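Local coordinates for uncharacterized protein (PDB 2R41), which is of unknown function but belongs to the DUF960 family of alpha-beta proteins and may be a GTP cyclohydrolase, at residues P87-F91 with L102-M107; I29-W33 with R98-L102. One frame throughout, in Å; residues are numbered along the deposited sequence.

Contact 1 of 2, residues P87-F91 with L102-M107; sequences PSRIF and LLPAEM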
loop_
_atom_site.group_PDB
_atom_site.type_symbol
_atom_site.label_atom_id
_atom_site.label_comp_id
_atom_site.label_asym_id
_atom_site.label_seq_id
_atom_site.Cartn_x
_atom_site.Cartn_y
_atom_site.Cartn_z
ATOM N N PRO C 87 15.566 19.704 8.375
ATOM C CA PRO C 87 16.773 19.033 8.810
ATOM C C PRO C 87 17.920 19.526 7.946
ATOM O O PRO C 87 17.732 19.728 6.754
ATOM C CB PRO C 87 16.459 17.573 8.506
ATOM C CG PRO C 87 15.497 17.645 7.381
ATOM C CD PRO C 87 14.634 18.772 7.721
ATOM N N SER C 88 19.088 19.746 8.537
ATOM C CA SER C 88 20.160 20.393 7.795
ATOM C C SER C 88 20.841 19.433 6.815
ATOM O O SER C 88 21.352 19.860 5.789
ATOM C CB SER C 88 21.179 21.023 8.732
ATOM O OG SER C 88 22.083 20.033 9.201
ATOM N N ARG C 89 20.851 18.139 7.117
ATOM C CA ARG C 89 21.274 17.175 6.105
ATOM C C ARG C 89 20.480 15.886 6.150
ATOM O O ARG C 89 19.943 15.553 7.193
ATOM C CB ARG C 89 22.786 16.924 6.165
ATOM C CG ARG C 89 23.345 16.333 7.406
ATOM C CD ARG C 89 24.856 16.624 7.434
ATOM N NE ARG C 89 25.638 15.487 7.949
ATOM C CZ ARG C 89 25.663 15.055 9.228
ATOM N NH1 ARG C 89 24.934 15.646 10.196
ATOM N NH2 ARG C 89 26.404 13.990 9.546
ATOM N N ILE C 90 20.379 15.187 5.022
ATOM C CA ILE C 90 19.807 13.836 4.993
ATOM C C ILE C 90 20.644 12.860 4.164
ATOM O O ILE C 90 21.501 13.258 3.363
ATOM C CB ILE C 90 18.377 13.790 4.423
ATOM C CG1 ILE C 90 18.394 14.067 2.938
ATOM C CG2 ILE C 90 17.453 14.784 5.110
ATOM C CD1 ILE C 90 17.304 15.065 2.491
ATOM N N PHE C 91 20.363 11.576 4.352
ATOM C CA PHE C 91 21.074 10.531 3.670
ATOM C C PHE C 91 20.109 9.761 2.809
ATOM O O PHE C 91 18.919 9.613 3.182
ATOM C CB PHE C 91 21.613 9.579 4.694
ATOM C CG PHE C 91 22.803 10.091 5.431
ATOM C CD1 PHE C 91 23.422 11.292 5.063
ATOM C CD2 PHE C 91 23.367 9.344 6.456
ATOM C CE1 PHE C 91 24.572 11.760 5.735
ATOM C CE2 PHE C 91 24.530 9.797 7.121
ATOM C CZ PHE C 91 25.120 11.007 6.763
ATOM N N LEU C 102 16.833 9.130 5.128
ATOM C CA LEU C 102 16.741 9.268 6.572
ATOM C C LEU C 102 17.733 10.294 7.075
ATOM O O LEU C 102 18.574 10.816 6.318
ATOM C CB LEU C 102 16.950 7.924 7.273
ATOM C CG LEU C 102 18.363 7.341 7.185
ATOM C CD1 LEU C 102 18.387 5.939 7.725
ATOM C CD2 LEU C 102 18.896 7.303 5.774
ATOM N N LEU C 103 17.595 10.584 8.361
ATOM C CA LEU C 103 18.367 11.592 9.045
ATOM C C LEU C 103 19.575 10.914 9.595
ATOM O O LEU C 103 19.506 9.739 9.896
ATOM C CB LEU C 103 17.546 12.125 10.200
ATOM C CG LEU C 103 16.808 13.438 9.991
ATOM C CD1 LEU C 103 16.374 13.585 8.561
ATOM C CD2 LEU C 103 15.633 13.464 10.928
ATOM N N PRO C 104 20.706 11.620 9.675
ATOM C CA PRO C 104 21.935 11.093 10.280
ATOM C C PRO C 104 21.738 10.529 11.660
ATOM O O PRO C 104 22.317 9.497 11.985
ATOM C CB PRO C 104 22.843 12.308 10.308
ATOM C CG PRO C 104 22.440 13.006 9.027
ATOM C CD PRO C 104 20.932 12.943 9.078
ATOM N N ALA C 105 20.904 11.187 12.446
ATOM C CA ALA C 105 20.552 10.726 13.787
ATOM C C ALA C 105 19.910 9.331 13.805
ATOM O O ALA C 105 19.896 8.660 14.832
ATOM C CB ALA C 105 19.612 11.729 14.440
ATOM N N GLU C 106 19.369 8.913 12.668
ATOM C CA GLU C 106 18.643 7.670 12.583
ATOM C C GLU C 106 19.473 6.518 12.102
ATOM O O GLU C 106 19.009 5.410 12.218
ATOM C CB GLU C 106 17.433 7.815 11.674
ATOM C CG GLU C 106 16.300 8.626 12.271
ATOM C CD GLU C 106 15.173 8.887 11.279
ATOM O OE1 GLU C 106 15.484 9.337 10.144
ATOM O OE2 GLU C 106 13.982 8.661 11.645
HETATM N N MSE C 107 20.660 6.770 11.529
HETATM C CA MSE C 107 21.658 5.725 11.187
HETATM C C MSE C 107 21.973 4.841 12.387
HETATM O O MSE C 107 22.099 5.336 13.511
HETATM C CB MSE C 107 22.986 6.349 10.750
HETATM C CG MSE C 107 22.989 7.087 9.433
HETATM SE SE MSE C 107 22.288 6.082 7.937
HETATM C CE MSE C 107 23.647 4.712 7.577
#
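At the open end of the beta-hairpin formed by strands 89-94 and 98-102, two backbone hydrogen bonds fasten the antiparallel strands together: Phe91 N donates to Leu102 O at 2.8 Å, and Leu102 N donates to Phe91 O at 2.9 Å. Phe91 and Leu102 thus form a hydrogen-bonded pair, their side chains on the same face of the sheet, with Phe91 CB 3.7 Å from Leu102 CD2. Pairing with 89-94 ends here, since the next residue due to donate, Pro104, has no NH: its CD rests 3.4 Å from Arg89 O instead. Leu103 N faces the other way and donates to Glu106 OE1 at 3.0 Å, while Leu103 O accepts from Glu106 N at 2.9 Å in the short 3-10 turn 104-106. Glu106 is further held by Ser17 and by the backbone of Gly19. Pro104 CG lies over the Phe91 ring, 4.1 Å from the centroid, as a CH-pi contact. Met107, a selenomethionine, brings SE to the edge of the same ring, 3.7 Å from Phe91 CD2, in a Met-aromatic contact. Leu103 CD1 reaches back to Ile90 CG2 at 3.8 Å and Pro87 CB at 4.0 Å. The backbone of Ile90 pairs on its other side with Phe52 of strand 49-57. A proline thus ends the pairing and replaces it with packing on Phe91, while the Glu106 carboxylate takes up the Leu103 NH that faces away from strand 89-94.

Contact 2 of 2, residues I29-W33 with R98-L102; sequences IDSIW and RETIL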
loop_
_atom_site.group_PDB
_atom_site.type_symbol
_atom_site.label_atom_id
_atom_site.label_comp_id
_atom_site.label_asym_id
_atom_site.label_seq_id
_atom_site.Cartn_x
_atom_site.Cartn_y
_atom_site.Cartn_z
ATOM N N ILE C 29 11.092 15.627 -0.402
ATOM C CA ILE C 29 11.517 14.266 -0.388
ATOM C C ILE C 29 11.591 13.796 -1.856
ATOM O O ILE C 29 12.643 13.330 -2.299
ATOM C CB ILE C 29 10.555 13.403 0.412
ATOM C CG1 ILE C 29 10.510 13.868 1.877
ATOM C CG2 ILE C 29 10.946 11.940 0.283
ATOM C CD1 ILE C 29 9.675 12.975 2.852
ATOM N N ASP C 30 10.520 13.979 -2.627
ATOM C CA ASP C 30 10.537 13.540 -4.011
ATOM C C ASP C 30 11.700 14.165 -4.768
ATOM O O ASP C 30 12.369 13.492 -5.577
ATOM C CB ASP C 30 9.226 13.857 -4.723
ATOM C CG ASP C 30 8.053 13.009 -4.213
ATOM O OD1 ASP C 30 8.296 12.098 -3.360
ATOM O OD2 ASP C 30 6.884 13.262 -4.642
ATOM N N SER C 31 11.943 15.451 -4.518
ATOM C CA SER C 31 13.150 16.101 -5.026
ATOM C C SER C 31 14.424 15.320 -4.803
ATOM O O SER C 31 15.231 15.231 -5.720
ATOM C CB SER C 31 13.341 17.463 -4.400
ATOM O OG SER C 31 12.662 18.391 -5.184
ATOM N N ILE C 32 14.642 14.771 -3.607
ATOM C CA ILE C 32 15.873 14.024 -3.423
ATOM C C ILE C 32 15.882 12.863 -4.406
ATOM O O ILE C 32 16.839 12.695 -5.156
ATOM C CB ILE C 32 16.039 13.483 -2.035
ATOM C CG1 ILE C 32 15.935 14.594 -0.973
ATOM C CG2 ILE C 32 17.341 12.761 -1.941
ATOM C CD1 ILE C 32 16.872 15.708 -1.152
ATOM N N TRP C 33 14.802 12.093 -4.448
ATOM C CA TRP C 33 14.751 11.001 -5.385
ATOM C C TRP C 33 14.956 11.516 -6.798
ATOM O O TRP C 33 15.742 10.933 -7.546
ATOM C CB TRP C 33 13.466 10.200 -5.300
ATOM C CG TRP C 33 13.215 9.516 -3.968
ATOM C CD1 TRP C 33 12.138 9.710 -3.152
ATOM C CD2 TRP C 33 14.040 8.547 -3.297
ATOM N NE1 TRP C 33 12.238 8.933 -2.023
ATOM C CE2 TRP C 33 13.392 8.208 -2.087
ATOM C CE3 TRP C 33 15.257 7.929 -3.598
ATOM C CZ2 TRP C 33 13.920 7.275 -1.181
ATOM C CZ3 TRP C 33 15.773 7.012 -2.699
ATOM C CH2 TRP C 33 15.105 6.697 -1.503
ATOM N N ARG C 98 16.021 -2.454 -0.566
ATOM C CA ARG C 98 15.168 -1.311 -0.259
ATOM C C ARG C 98 15.985 -0.027 -0.151
ATOM O O ARG C 98 17.070 -0.019 0.429
ATOM C CB ARG C 98 14.393 -1.553 1.037
ATOM C CG ARG C 98 14.978 -0.849 2.250
ATOM C CD ARG C 98 13.884 -0.339 3.173
ATOM N NE ARG C 98 12.784 -1.290 3.298
ATOM C CZ ARG C 98 11.776 -1.159 4.154
ATOM N NH1 ARG C 98 11.725 -0.113 4.965
ATOM N NH2 ARG C 98 10.818 -2.075 4.199
ATOM N N GLU C 99 15.454 1.054 -0.712
ATOM C CA GLU C 99 16.099 2.359 -0.619
ATOM C C GLU C 99 15.390 3.254 0.394
ATOM O O GLU C 99 14.161 3.274 0.464
ATOM C CB GLU C 99 16.130 3.040 -1.989
ATOM C CG GLU C 99 16.999 2.330 -3.015
ATOM C CD GLU C 99 16.388 2.339 -4.402
ATOM O OE1 GLU C 99 16.037 3.433 -4.891
ATOM O OE2 GLU C 99 16.259 1.252 -5.004
ATOM N N THR C 100 16.172 3.990 1.175
ATOM C CA THR C 100 15.634 4.774 2.272
ATOM C C THR C 100 16.310 6.130 2.409
ATOM O O THR C 100 17.522 6.244 2.325
ATOM C CB THR C 100 15.767 3.999 3.575
ATOM O OG1 THR C 100 15.165 2.721 3.413
ATOM C CG2 THR C 100 15.065 4.700 4.721
ATOM N N ILE C 101 15.499 7.162 2.603
ATOM C CA ILE C 101 16.000 8.476 2.980
ATOM C C ILE C 101 15.798 8.694 4.453
ATOM O O ILE C 101 14.723 8.484 4.984
ATOM C CB ILE C 101 15.241 9.555 2.270
ATOM C CG1 ILE C 101 15.504 9.435 0.776
ATOM C CG2 ILE C 101 15.675 10.890 2.796
ATOM C CD1 ILE C 101 14.637 10.299 -0.082
ATOM N N LEU C 102 16.833 9.130 5.128
ATOM C CA LEU C 102 16.741 9.268 6.572
ATOM C C LEU C 102 17.733 10.294 7.075
ATOM O O LEU C 102 18.574 10.816 6.318
ATOM C CB LEU C 102 16.950 7.924 7.273
ATOM C CG LEU C 102 18.363 7.341 7.185
ATOM C CD1 LEU C 102 18.387 5.939 7.725
ATOM C CD2 LEU C 102 18.896 7.303 5.774
#
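A helix packed across a beta-sheet forms the core here: 29-33, part of helix 26-40, lies over 98-102 of the sheet, the segment axes approaching to 10.3 Å at an angle of 129° between their N-to-C directions. No hydrogen bond joins the two segments, and the contact is largely apolar. Ile101 is its centre, pointing toward the helix and placing CD1 4.1 Å from Ile29 CG2 and 4.0 Å from Ile32 CB. The same CD1 sits over the face of the Trp33 indole, a CH-pi contact modelled at 3.5 Å from the centroid of the five-membered ring, though with carbons placed too close to be realistic. Ile101 CD1 thus touches three helix residues, Ile29, Ile32 and Trp33. The far end of the indole extends along the strand, where Trp33 CH2 lies 3.8 Å from Glu99 CB and 4.0 Å from Thr100 N. Glu99 also points toward the helix, but its carboxylate is engaged elsewhere, in a salt bridge with Arg14 on the adjoining parallel strand 13-16. Thr100 points away and packs on Leu18 of a second subunit, so 98-102 lies between the helix and that subunit. Val20 of helix 18-21 touches both Ile29 and Ile101, while Ile32 reaches on to Ile90 of strand 89-94, so the helix also covers the neighbouring strand.

Followed from the N terminus, the chain first enters contact 2 at 29-33, then runs through strands 49-57, 60-66 and 73-78 before reaching 87-91, the first half of contact 1. A tight turn reverses the chain into 98-102, making a hairpin with 89-94 and closing contact 2 over 64 intervening residues; 102-107 then closes contact 1 over only ten. The two closures cross, and Leu102 belongs to both. Contact 1 joins neighbouring strands within the sheet and the turn beyond them, whereas contact 2 ties the helix to that sheet. They meet directly where Ile90 CD1 lies 3.7 Å from Ile32 CD1 and Phe91 O lies 3.5 Å from Ile101 CG2.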